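Long-range contacts in 4-hydroxybutyrate CoA-transferase (Porphyromonas gingivalis, PDB 3EH7), which probably transfers coenzyme A between acyl thioesters and short-chain carboxylates such as acetate or 4-hydroxybutyrate: residues E29-S34 with V122-L127; A152-G157 with K176-V181; H35-P40 with F138-D143; P40-D45 with I156-R161. All blocks are in the same frame, centred on the assembly; numbering follows the deposited sequence.

Contact 1 (E29-S34 with V122-L127); sequences ERVALS and VAIVQL
E29 meets V122 just ahead of the paired strands: OE1 lies 3.5 Å from V122 CG2, while OE2 forms a salt bridge with K26. At R30 the backbone joins in, its O accepting V122 N. V31 then sends CG1, anti to its own N (chi1 -178°), to within 3.9 Å of I124 CD1, and it lies side by side with V122; beta-branched residues suit this extended chain. A32 is gripped at both ends, A32 N giving a bond of 2.8 Å to V122 O and A32 O taking one of 2.9 Å from I124 N. Its small methyl faces the other way, toward A148 of helix 145-151. L33 returns to the valine face, CD2 resting 3.8 Å from I124 CB under helix 41-49. S34 N bonds to I124 O, and here the strand pairing passes to a side chain: S34 OG accepts Q126 N at 2.9 Å, as a carbonyl might. Two parallel strands with a 20° twist, apolar on both faces and flanked by a helix on each, are typical of the interior of a Rossmann-like alpha/beta sheet.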
loop_
_atom_site.group_PDB
_atom_site.type_symbol
_atom_site.label_atom_id
_atom_site.label_comp_id
_atom_site.label_asym_id
_atom_site.label_seq_id
_atom_site.Cartn_x
_atom_site.Cartn_y
_atom_site.Cartn_z
ATOM N N GLU A 29 -26.239 -17.899 -6.985
ATOM C CA GLU A 29 -26.207 -16.556 -6.392
ATOM C C GLU A 29 -25.076 -16.449 -5.371
ATOM O O GLU A 29 -24.586 -17.461 -4.861
ATOM C CB GLU A 29 -27.563 -16.194 -5.769
ATOM C CG GLU A 29 -28.631 -15.782 -6.824
ATOM C CD GLU A 29 -29.943 -15.355 -6.209
ATOM O OE1 GLU A 29 -30.176 -15.669 -5.011
ATOM O OE2 GLU A 29 -30.763 -14.708 -6.914
ATOM N N ARG A 30 -24.605 -15.236 -5.132
ATOM C CA ARG A 30 -23.649 -14.994 -4.058
ATOM C C ARG A 30 -24.388 -14.413 -2.853
ATOM O O ARG A 30 -25.128 -13.438 -2.975
ATOM C CB ARG A 30 -22.533 -14.056 -4.486
ATOM C CG ARG A 30 -21.423 -14.009 -3.466
ATOM C CD ARG A 30 -20.381 -12.948 -3.734
ATOM N NE ARG A 30 -19.285 -13.420 -4.576
ATOM C CZ ARG A 30 -19.248 -13.294 -5.896
ATOM N NH1 ARG A 30 -20.266 -12.737 -6.554
ATOM N NH2 ARG A 30 -18.206 -13.751 -6.572
ATOM N N VAL A 31 -24.178 -15.026 -1.694
ATOM C CA VAL A 31 -24.888 -14.666 -0.471
ATOM C C VAL A 31 -23.856 -14.158 0.503
ATOM O O VAL A 31 -22.894 -14.863 0.772
ATOM C CB VAL A 31 -25.568 -15.902 0.145
ATOM C CG1 VAL A 31 -26.347 -15.524 1.391
ATOM C CG2 VAL A 31 -26.453 -16.579 -0.872
ATOM N N ALA A 32 -24.034 -12.927 0.990
ATOM C CA ALA A 32 -23.155 -12.348 2.000
ATOM C C ALA A 32 -23.828 -12.516 3.360
ATOM O O ALA A 32 -25.049 -12.408 3.464
ATOM C CB ALA A 32 -22.911 -10.889 1.710
ATOM N N LEU A 33 -23.042 -12.823 4.384
ATOM C CA LEU A 33 -23.558 -13.023 5.742
ATOM C C LEU A 33 -22.919 -12.019 6.622
ATOM O O LEU A 33 -21.781 -11.671 6.382
ATOM C CB LEU A 33 -23.176 -14.400 6.287
ATOM C CG LEU A 33 -23.670 -15.653 5.561
ATOM C CD1 LEU A 33 -23.186 -16.870 6.312
ATOM C CD2 LEU A 33 -25.169 -15.654 5.457
ATOM N N SER A 34 -23.625 -11.586 7.663
ATOM C CA SER A 34 -22.985 -10.788 8.710
ATOM C C SER A 34 -21.695 -11.443 9.176
ATOM O O SER A 34 -21.624 -12.662 9.346
ATOM C CB SER A 34 -23.898 -10.579 9.930
ATOM O OG SER A 34 -24.975 -9.718 9.683
ATOM N N VAL A 122 -27.729 -11.682 -2.379
ATOM C CA VAL A 122 -28.480 -11.839 -1.145
ATOM C C VAL A 122 -27.598 -11.456 0.043
ATOM O O VAL A 122 -26.440 -11.868 0.114
ATOM C CB VAL A 122 -28.972 -13.269 -0.983
ATOM C CG1 VAL A 122 -29.768 -13.429 0.312
ATOM C CG2 VAL A 122 -29.838 -13.647 -2.153
ATOM N N ALA A 123 -28.133 -10.626 0.937
ATOM C CA ALA A 123 -27.468 -10.277 2.190
ATOM C C ALA A 123 -28.324 -10.854 3.300
ATOM O O ALA A 123 -29.519 -10.540 3.395
ATOM C CB ALA A 123 -27.354 -8.756 2.356
ATOM N N ILE A 124 -27.741 -11.725 4.115
ATOM C CA ILE A 124 -28.423 -12.195 5.315
ATOM C C ILE A 124 -27.689 -11.531 6.475
ATOM O O ILE A 124 -26.556 -11.909 6.798
ATOM C CB ILE A 124 -28.440 -13.719 5.457
ATOM C CG1 ILE A 124 -28.866 -14.396 4.164
ATOM C CG2 ILE A 124 -29.447 -14.131 6.516
ATOM C CD1 ILE A 124 -28.945 -15.925 4.270
ATOM N N VAL A 125 -28.330 -10.529 7.076
ATOM C CA VAL A 125 -27.716 -9.814 8.163
ATOM C C VAL A 125 -28.469 -10.002 9.482
ATOM O O VAL A 125 -29.695 -9.931 9.522
ATOM C CB VAL A 125 -27.504 -8.315 7.814
ATOM C CG1 VAL A 125 -26.457 -8.208 6.700
ATOM C CG2 VAL A 125 -28.820 -7.604 7.456
ATOM N N GLN A 126 -27.709 -10.219 10.554
ATOM C CA GLN A 126 -28.258 -10.220 11.890
ATOM C C GLN A 126 -28.378 -8.784 12.447
ATOM O O GLN A 126 -27.467 -7.977 12.316
ATOM C CB GLN A 126 -27.456 -11.119 12.819
ATOM C CG GLN A 126 -28.164 -11.308 14.126
ATOM C CD GLN A 126 -27.380 -12.049 15.169
ATOM O OE1 GLN A 126 -27.815 -12.109 16.314
ATOM N NE2 GLN A 126 -26.238 -12.640 14.792
ATOM N N LEU A 127 -29.530 -8.493 13.051
ATOM C CA LEU A 127 -29.854 -7.151 13.522
ATOM C C LEU A 127 -30.444 -7.153 14.923
ATOM O O LEU A 127 -30.996 -8.155 15.392
ATOM C CB LEU A 127 -30.852 -6.490 12.566
ATOM C CG LEU A 127 -30.538 -6.402 11.064
ATOM C CD1 LEU A 127 -31.834 -6.085 10.292
ATOM C CD2 LEU A 127 -29.442 -5.366 10.750
HETATM O O HOH W 1 -24.889 -7.458 10.851
#

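Contact 2 (A152-G157 with K176-V181); sequences AHLVIG and KLDYIV
L154, V155 and G157 meet D178, Y179 and V181 where two neighbouring strands of the Rossmann-like parallel sheet begin to pair; no helix occurs in the eighteen residues that join the two segments. D178 manages the start of the pairing. Its CB lies 3.6 Å from L154 CD1 and also close to the carbonyl of V155. CG sits beside D178's own N (chi1 -59°), and from there the tip meets the partner backbone: OD2 uses its anti lone pair to accept V155 N at 2.8 Å, with an N-H...O angle of 156°. A water bonded to OD2 also donates to H153 O. Aspartate suits the place because its short side chain can stand in for a strand carbonyl before the regular pairing starts. V155 O, in turn, receives both D178 N (2.9 Å) and Y179 N (3.2 Å).

Beyond D178 the ladder is regular, with G157 N bonding to Y179 O. On the Y179 face, L154 CD1 approaches the edge of the tyrosine ring near its plane, 3.5 Å from CE2, and the ring itself stacks with H24. Further along, the CG2 methyls of I156 and V181 touch. On the other face V155 CG1 packs against L177 CD2. L177 also rests against G157 CA, where the absence of a side chain makes room for both its methyls: L177 CD2 lies 4.0 Å from G157 CA and L177 CD1 4.2 Å from the same atom.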
loop_
_atom_site.group_PDB
_atom_site.type_symbol
_atom_site.label_atom_id
_atom_site.label_comp_id
_atom_site.label_asym_id
_atom_site.label_seq_id
_atom_site.Cartn_x
_atom_site.Cartn_y
_atom_site.Cartn_z
ATOM N N ALA A 152 -27.620 -5.287 -1.729
ATOM C CA ALA A 152 -28.063 -6.586 -2.262
ATOM C C ALA A 152 -29.464 -6.509 -2.818
ATOM O O ALA A 152 -30.320 -5.813 -2.293
ATOM C CB ALA A 152 -27.990 -7.666 -1.212
ATOM N N HIS A 153 -29.682 -7.302 -3.860
ATOM C CA HIS A 153 -30.966 -7.444 -4.540
ATOM C C HIS A 153 -32.044 -7.904 -3.555
ATOM O O HIS A 153 -33.201 -7.448 -3.603
ATOM C CB HIS A 153 -30.773 -8.491 -5.640
ATOM C CG HIS A 153 -31.624 -8.289 -6.849
ATOM N ND1 HIS A 153 -31.485 -7.200 -7.686
ATOM C CD2 HIS A 153 -32.583 -9.071 -7.407
ATOM C CE1 HIS A 153 -32.350 -7.296 -8.683
ATOM N NE2 HIS A 153 -33.031 -8.421 -8.537
ATOM N N LEU A 154 -31.660 -8.819 -2.668
ATOM C CA LEU A 154 -32.556 -9.409 -1.654
ATOM C C LEU A 154 -31.876 -9.336 -0.295
ATOM O O LEU A 154 -30.701 -9.686 -0.169
ATOM C CB LEU A 154 -32.883 -10.878 -1.993
ATOM C CG LEU A 154 -33.819 -11.679 -1.069
ATOM C CD1 LEU A 154 -35.292 -11.285 -1.219
ATOM C CD2 LEU A 154 -33.674 -13.177 -1.338
ATOM N N VAL A 155 -32.614 -8.863 0.699
ATOM C CA VAL A 155 -32.100 -8.664 2.015
ATOM C C VAL A 155 -32.981 -9.411 3.001
ATOM O O VAL A 155 -34.213 -9.197 3.069
ATOM C CB VAL A 155 -32.029 -7.152 2.389
ATOM C CG1 VAL A 155 -31.437 -6.976 3.795
ATOM C CG2 VAL A 155 -31.192 -6.380 1.360
ATOM N N ILE A 156 -32.341 -10.318 3.734
ATOM C CA ILE A 156 -32.961 -11.031 4.850
ATOM C C ILE A 156 -32.347 -10.491 6.134
ATOM O O ILE A 156 -31.110 -10.532 6.307
ATOM C CB ILE A 156 -32.699 -12.546 4.796
ATOM C CG1 ILE A 156 -33.219 -13.114 3.485
ATOM C CG2 ILE A 156 -33.319 -13.242 6.005
ATOM C CD1 ILE A 156 -32.635 -14.479 3.146
ATOM N N GLY A 157 -33.201 -9.963 7.005
ATOM C CA GLY A 157 -32.784 -9.461 8.297
ATOM C C GLY A 157 -33.161 -10.453 9.376
ATOM O O GLY A 157 -34.337 -10.760 9.554
ATOM N N LYS A 176 -36.370 -1.693 4.560
ATOM C CA LYS A 176 -35.439 -2.208 3.555
ATOM C C LYS A 176 -35.337 -3.743 3.551
ATOM O O LYS A 176 -34.707 -4.279 2.677
ATOM C CB LYS A 176 -34.034 -1.643 3.766
ATOM C CG LYS A 176 -33.971 -0.131 3.820
ATOM C CD LYS A 176 -34.413 0.519 2.548
ATOM C CE LYS A 176 -33.389 0.346 1.455
ATOM N NZ LYS A 176 -33.777 1.279 0.354
ATOM N N LEU A 177 -35.914 -4.432 4.540
ATOM C CA LEU A 177 -35.787 -5.879 4.654
ATOM C C LEU A 177 -36.867 -6.576 3.851
ATOM O O LEU A 177 -38.050 -6.341 4.090
ATOM C CB LEU A 177 -35.939 -6.297 6.112
ATOM C CG LEU A 177 -35.028 -5.627 7.122
ATOM C CD1 LEU A 177 -35.338 -6.160 8.505
ATOM C CD2 LEU A 177 -33.612 -5.851 6.715
ATOM N N ASP A 178 -36.476 -7.445 2.921
ATOM C CA ASP A 178 -37.447 -8.205 2.133
ATOM C C ASP A 178 -38.077 -9.299 2.979
ATOM O O ASP A 178 -39.290 -9.523 2.910
ATOM C CB ASP A 178 -36.784 -8.788 0.900
ATOM C CG ASP A 178 -36.196 -7.713 0.021
ATOM O OD1 ASP A 178 -36.986 -6.921 -0.498
ATOM O OD2 ASP A 178 -34.961 -7.604 -0.084
ATOM N N TYR A 179 -37.267 -9.958 3.797
ATOM C CA TYR A 179 -37.803 -10.871 4.796
ATOM C C TYR A 179 -37.184 -10.636 6.140
ATOM O O TYR A 179 -36.038 -10.200 6.241
ATOM C CB TYR A 179 -37.592 -12.318 4.386
ATOM C CG TYR A 179 -38.171 -12.610 3.046
ATOM C CD1 TYR A 179 -39.506 -12.996 2.913
ATOM C CD2 TYR A 179 -37.393 -12.482 1.895
ATOM C CE1 TYR A 179 -40.049 -13.255 1.659
ATOM C CE2 TYR A 179 -37.924 -12.736 0.647
ATOM C CZ TYR A 179 -39.240 -13.122 0.529
ATOM O OH TYR A 179 -39.750 -13.378 -0.712
ATOM N N ILE A 180 -37.989 -10.888 7.160
ATOM C CA ILE A 180 -37.569 -10.777 8.551
ATOM C C ILE A 180 -37.699 -12.148 9.231
ATOM O O ILE A 180 -38.755 -12.778 9.214
ATOM C CB ILE A 180 -38.406 -9.753 9.319
ATOM C CG1 ILE A 180 -38.158 -8.349 8.772
ATOM C CG2 ILE A 180 -38.055 -9.787 10.800
ATOM C CD1 ILE A 180 -39.278 -7.360 9.159
ATOM N N VAL A 181 -36.605 -12.602 9.817
ATOM C CA VAL A 181 -36.604 -13.855 10.534
ATOM C C VAL A 181 -36.368 -13.563 12.018
ATOM O O VAL A 181 -35.302 -13.054 12.392
ATOM C CB VAL A 181 -35.497 -14.760 9.963
ATOM C CG1 VAL A 181 -35.350 -16.011 10.827
ATOM C CG2 VAL A 181 -35.810 -15.104 8.504
HETATM O O HOH W 2 -33.735 -5.521 -1.198
#

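Contact 3 (H35-P40 with F138-D143); sequences HAAGVP and FGVSCD
H35 O is gripped from two directions: S141 OG donates to it at 2.6 Å across the contact, and G38 N, from its own loop, at 3.1 Å. The serine places OG beside its backbone N (chi1 -62°), toward the H35-G38 turn. While its hydroxyl hydrogen points to H35 O, S141 OG accepts a hydrogen bond from a water at 2.9 Å, and that water takes a weak bond from A37 N. Serine suits the spot because one small hydroxyl can donate and accept at once.

Next to it V140 supplies the apolar part, CG2 approaching G38 N to 3.9 Å and lying loosely by A37 CB. G38, without a side chain, leaves space for both S141 and V140. The second loop is shaped by a type II' turn from F138 to S141, whose first corner is G139 with the positive phi (52°) that glycine adopts easily.

The D143 carboxylate lies against H35 CB, OD1 and OD2 both at 3.4 Å, crossing the side chain obliquely and turned 77° from the ring plane. The buried OD2 has no partner in the model. H35 NE2 reaches S336 OG. Between these two segments the direct hydrogen bond is that of S141 OG, and S145 OG adds a second link to H35 N. D143 OD1 bonds to that same S145 OG and positions it, which makes the aspartate a second-shell support of the joint between the loops.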
loop_
_atom_site.group_PDB
_atom_site.type_symbol
_atom_site.label_atom_id
_atom_site.label_comp_id
_atom_site.label_asym_id
_atom_site.label_seq_id
_atom_site.Cartn_x
_atom_site.Cartn_y
_atom_site.Cartn_z
ATOM N N HIS A 35 -20.683 -10.612 9.380
ATOM C CA HIS A 35 -19.333 -11.050 9.701
ATOM C C HIS A 35 -19.186 -11.575 11.126
ATOM O O HIS A 35 -19.842 -11.100 12.044
ATOM C CB HIS A 35 -18.357 -9.873 9.496
ATOM C CG HIS A 35 -16.921 -10.228 9.693
ATOM N ND1 HIS A 35 -16.356 -11.351 9.129
ATOM C CD2 HIS A 35 -15.917 -9.583 10.337
ATOM C CE1 HIS A 35 -15.072 -11.403 9.449
ATOM N NE2 HIS A 35 -14.783 -10.350 10.196
ATOM N N ALA A 36 -18.297 -12.560 11.285
ATOM C CA ALA A 36 -17.769 -12.998 12.584
ATOM C C ALA A 36 -18.861 -13.319 13.611
ATOM O O ALA A 36 -19.650 -14.258 13.402
ATOM C CB ALA A 36 -16.704 -11.973 13.136
ATOM N N ALA A 37 -18.899 -12.589 14.721
ATOM C CA ALA A 37 -19.763 -12.974 15.857
ATOM C C ALA A 37 -21.239 -12.775 15.547
ATOM O O ALA A 37 -22.099 -13.369 16.217
ATOM C CB ALA A 37 -19.388 -12.209 17.137
ATOM N N GLY A 38 -21.524 -11.972 14.526
ATOM C CA GLY A 38 -22.888 -11.670 14.147
ATOM C C GLY A 38 -23.417 -12.535 13.041
ATOM O O GLY A 38 -24.382 -12.192 12.414
ATOM N N VAL A 39 -22.760 -13.647 12.774
ATOM C CA VAL A 39 -23.239 -14.567 11.744
ATOM C C VAL A 39 -24.690 -14.928 12.100
ATOM O O VAL A 39 -24.984 -15.233 13.246
ATOM C CB VAL A 39 -22.341 -15.839 11.659
ATOM C CG1 VAL A 39 -23.161 -17.058 11.318
ATOM C CG2 VAL A 39 -21.218 -15.656 10.627
ATOM N N PRO A 40 -25.602 -14.841 11.133
ATOM C CA PRO A 40 -27.009 -15.113 11.428
ATOM C C PRO A 40 -27.286 -16.623 11.605
ATOM O O PRO A 40 -27.592 -17.313 10.644
ATOM C CB PRO A 40 -27.718 -14.556 10.186
ATOM C CG PRO A 40 -26.721 -14.732 9.106
ATOM C CD PRO A 40 -25.406 -14.427 9.733
ATOM N N PHE A 138 -27.049 -2.962 13.189
ATOM C CA PHE A 138 -26.271 -4.128 12.765
ATOM C C PHE A 138 -25.517 -4.743 13.951
ATOM O O PHE A 138 -24.764 -5.697 13.784
ATOM C CB PHE A 138 -25.327 -3.757 11.611
ATOM C CG PHE A 138 -26.037 -3.482 10.312
ATOM C CD1 PHE A 138 -26.504 -2.203 10.015
ATOM C CD2 PHE A 138 -26.253 -4.509 9.385
ATOM C CE1 PHE A 138 -27.190 -1.940 8.826
ATOM C CE2 PHE A 138 -26.937 -4.252 8.172
ATOM C CZ PHE A 138 -27.394 -2.950 7.890
ATOM N N GLY A 139 -25.768 -4.243 15.163
ATOM C CA GLY A 139 -25.109 -4.764 16.365
ATOM C C GLY A 139 -23.580 -4.817 16.215
ATOM O O GLY A 139 -22.942 -3.826 15.859
ATOM N N VAL A 140 -23.027 -5.998 16.449
ATOM C CA VAL A 140 -21.596 -6.233 16.491
ATOM C C VAL A 140 -20.928 -6.388 15.103
ATOM O O VAL A 140 -19.728 -6.545 15.042
ATOM C CB VAL A 140 -21.258 -7.530 17.344
ATOM C CG1 VAL A 140 -21.729 -7.384 18.786
ATOM C CG2 VAL A 140 -21.875 -8.778 16.726
ATOM N N SER A 141 -21.698 -6.357 14.010
ATOM C CA SER A 141 -21.161 -6.563 12.659
ATOM C C SER A 141 -21.603 -5.486 11.670
ATOM O O SER A 141 -22.636 -5.597 11.022
ATOM C CB SER A 141 -21.522 -7.967 12.156
ATOM O OG SER A 141 -20.937 -8.939 13.011
ATOM N N CYS A 142 -20.803 -4.428 11.578
ATOM C CA CYS A 142 -21.042 -3.335 10.653
ATOM C C CYS A 142 -20.207 -3.596 9.413
ATOM O O CYS A 142 -20.756 -3.937 8.351
ATOM C CB CYS A 142 -20.714 -1.990 11.309
ATOM S SG CYS A 142 -21.161 -0.519 10.328
ATOM N N ASP A 143 -18.886 -3.433 9.538
ATOM C CA ASP A 143 -17.932 -3.968 8.543
ATOM C C ASP A 143 -18.358 -3.869 7.055
ATOM O O ASP A 143 -18.538 -2.771 6.539
ATOM C CB ASP A 143 -17.479 -5.374 8.993
ATOM C CG ASP A 143 -18.636 -6.332 9.280
ATOM O OD1 ASP A 143 -19.260 -6.835 8.315
ATOM O OD2 ASP A 143 -18.888 -6.621 10.475
HETATM O O HOH W 3 -18.820 -9.509 14.881
#

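Contact 4 (P40-D45 with I156-R161)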
loop_
_atom_site.group_PDB
_atom_site.type_symbol
_atom_site.label_atom_id
_atom_site.label_comp_id
_atom_site.label_asym_id
_atom_site.label_seq_id
_atom_site.Cartn_x
_atom_site.Cartn_y
_atom_site.Cartn_z
ATOM N N PRO A 40 -25.602 -14.841 11.133
ATOM C CA PRO A 40 -27.009 -15.113 11.428
ATOM C C PRO A 40 -27.286 -16.623 11.605
ATOM O O PRO A 40 -27.592 -17.313 10.644
ATOM C CB PRO A 40 -27.718 -14.556 10.186
ATOM C CG PRO A 40 -26.721 -14.732 9.106
ATOM C CD PRO A 40 -25.406 -14.427 9.733
ATOM N N GLN A 41 -27.211 -17.101 12.839
ATOM C CA GLN A 41 -27.220 -18.534 13.109
ATOM C C GLN A 41 -28.466 -19.279 12.638
ATOM O O GLN A 41 -28.331 -20.398 12.138
ATOM C CB GLN A 41 -26.976 -18.811 14.602
ATOM C CG GLN A 41 -25.628 -18.337 15.075
ATOM C CD GLN A 41 -25.475 -18.406 16.575
ATOM O OE1 GLN A 41 -26.019 -19.316 17.228
ATOM N NE2 GLN A 41 -24.743 -17.432 17.142
ATOM N N SER A 42 -29.663 -18.701 12.795
ATOM C CA SER A 42 -30.901 -19.390 12.358
ATOM C C SER A 42 -30.963 -19.597 10.851
ATOM O O SER A 42 -31.351 -20.675 10.371
ATOM C CB SER A 42 -32.164 -18.642 12.777
ATOM O OG SER A 42 -32.164 -18.450 14.164
ATOM N N CYS A 43 -30.579 -18.578 10.095
ATOM C CA CYS A 43 -30.602 -18.699 8.636
ATOM C C CYS A 43 -29.514 -19.630 8.148
ATOM O O CYS A 43 -29.727 -20.365 7.195
ATOM C CB CYS A 43 -30.502 -17.346 7.952
ATOM S SG CYS A 43 -32.013 -16.361 8.164
ATOM N N VAL A 44 -28.356 -19.616 8.802
ATOM C CA VAL A 44 -27.289 -20.531 8.422
ATOM C C VAL A 44 -27.745 -21.966 8.628
ATOM O O VAL A 44 -27.515 -22.809 7.766
ATOM C CB VAL A 44 -25.967 -20.273 9.178
ATOM C CG1 VAL A 44 -25.035 -21.497 9.058
ATOM C CG2 VAL A 44 -25.271 -19.066 8.617
ATOM N N ASP A 45 -28.413 -22.246 9.745
ATOM C CA ASP A 45 -28.937 -23.595 9.983
ATOM C C ASP A 45 -29.919 -24.006 8.903
ATOM O O ASP A 45 -29.880 -25.133 8.419
ATOM C CB ASP A 45 -29.655 -23.694 11.323
ATOM C CG ASP A 45 -28.714 -23.696 12.497
ATOM O OD1 ASP A 45 -27.488 -23.654 12.289
ATOM O OD2 ASP A 45 -29.204 -23.739 13.646
ATOM N N ILE A 156 -32.341 -10.318 3.734
ATOM C CA ILE A 156 -32.961 -11.031 4.850
ATOM C C ILE A 156 -32.347 -10.491 6.134
ATOM O O ILE A 156 -31.110 -10.532 6.307
ATOM C CB ILE A 156 -32.699 -12.546 4.796
ATOM C CG1 ILE A 156 -33.219 -13.114 3.485
ATOM C CG2 ILE A 156 -33.319 -13.242 6.005
ATOM C CD1 ILE A 156 -32.635 -14.479 3.146
ATOM N N GLY A 157 -33.201 -9.963 7.005
ATOM C CA GLY A 157 -32.784 -9.461 8.297
ATOM C C GLY A 157 -33.161 -10.453 9.376
ATOM O O GLY A 157 -34.337 -10.760 9.554
ATOM N N GLU A 158 -32.161 -10.941 10.104
ATOM C CA GLU A 158 -32.403 -11.864 11.214
ATOM C C GLU A 158 -32.407 -11.054 12.496
ATOM O O GLU A 158 -31.340 -10.686 12.995
ATOM C CB GLU A 158 -31.321 -12.951 11.262
ATOM C CG GLU A 158 -31.559 -14.012 12.320
ATOM C CD GLU A 158 -30.722 -15.267 12.117
ATOM O OE1 GLU A 158 -30.799 -15.869 11.028
ATOM O OE2 GLU A 158 -29.988 -15.650 13.050
ATOM N N ILE A 159 -33.594 -10.756 13.014
ATOM C CA ILE A 159 -33.711 -9.899 14.191
ATOM C C ILE A 159 -33.640 -10.731 15.477
ATOM O O ILE A 159 -34.561 -11.461 15.841
ATOM C CB ILE A 159 -34.993 -9.029 14.165
ATOM C CG1 ILE A 159 -35.012 -8.175 12.900
ATOM C CG2 ILE A 159 -35.053 -8.139 15.382
ATOM C CD1 ILE A 159 -36.088 -7.064 12.911
ATOM N N ASN A 160 -32.511 -10.609 16.156
ATOM C CA ASN A 160 -32.252 -11.390 17.351
ATOM C C ASN A 160 -32.446 -10.522 18.604
ATOM O O ASN A 160 -31.863 -9.429 18.739
ATOM C CB ASN A 160 -30.835 -11.965 17.248
ATOM C CG ASN A 160 -30.433 -12.839 18.433
ATOM O OD1 ASN A 160 -31.208 -13.116 19.363
ATOM N ND2 ASN A 160 -29.174 -13.271 18.398
ATOM N N ARG A 161 -33.261 -11.012 19.518
ATOM C CA ARG A 161 -33.517 -10.268 20.757
ATOM C C ARG A 161 -32.214 -10.041 21.512
ATOM O O ARG A 161 -32.112 -9.101 22.296
ATOM C CB ARG A 161 -34.485 -10.991 21.694
ATOM C CG ARG A 161 -35.761 -11.574 21.094
ATOM C CD ARG A 161 -36.449 -10.677 20.148
ATOM N NE ARG A 161 -37.854 -11.034 19.969
ATOM C CZ ARG A 161 -38.310 -12.128 19.366
ATOM N NH1 ARG A 161 -39.618 -12.331 19.296
ATOM N NH2 ARG A 161 -37.482 -13.023 18.828
#
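E158 reaches from its strand to the start of helix 41-49, and its carboxylate forms the tight part of the contact. CG is anti to the backbone N (chi1 -175°) and the chain runs on extended, so the long glutamate spans the gap to the helix. OE1 accepts C43 N at 2.9 Å and OE2 accepts S42 N at 3.1 Å. Both donors come on the syn side, somewhat out of the carboxylate plane, so the two oxygens straddle consecutive amides of the first helical turn. P40 packs beneath, its CB 3.5 Å from E158 OE1; at the N-cap position its ring offers no polar group of its own to these amides. C43 completes the buried side, with SG 4.0 Å from I156 CG2, among apolar residues of the sheet that include I124 and V181.

Toward S42 and Q41 the fit is looser. Both residues are partly exposed, and S42 OG remains 3.7 Å from E158 OE2. The Q41 side chain barely meets the strand and leans toward Y188. Y185 spans this margin, its OH bonded both to E158 OE2 and to Q41 N.

A negative group facing the amino end of a helix is probably stabilised by the helix dipole as well as by its bonds. The N-to-C directions of 41-45 and 156-160 differ by 126°, with axes 9.2 Å apart at closest approach. The motif is a helix packed on a parallel sheet, its first-turn amides received by a glutamate carboxylate from strand 154-160, two places along the sheet from the strand that leads into the helix.

How the contacts relate
Contacts 1, 2 and 4 belong to one parallel sheet of the N-terminal family region, in which strands 30-33, 122-127, 154-160 and 179-183 lie side by side. Contacts 1 and 2 have centres 9 Å apart and are stitched together by probable bonds between A123 or V125 and I156. Contact 4 shares I156 and G157 with contact 2 and adds helix 41-49 on one face. Contact 3, about 10 Å from contact 1 between centres, ties loops together, and Q126 links the two through G38 O; contacts 2 and 3 do not touch. Contact 2 follows contacts 1 and 3 along the chain, whereas contacts 1, 3 and 4 interleave, so distant segments build one compact domain.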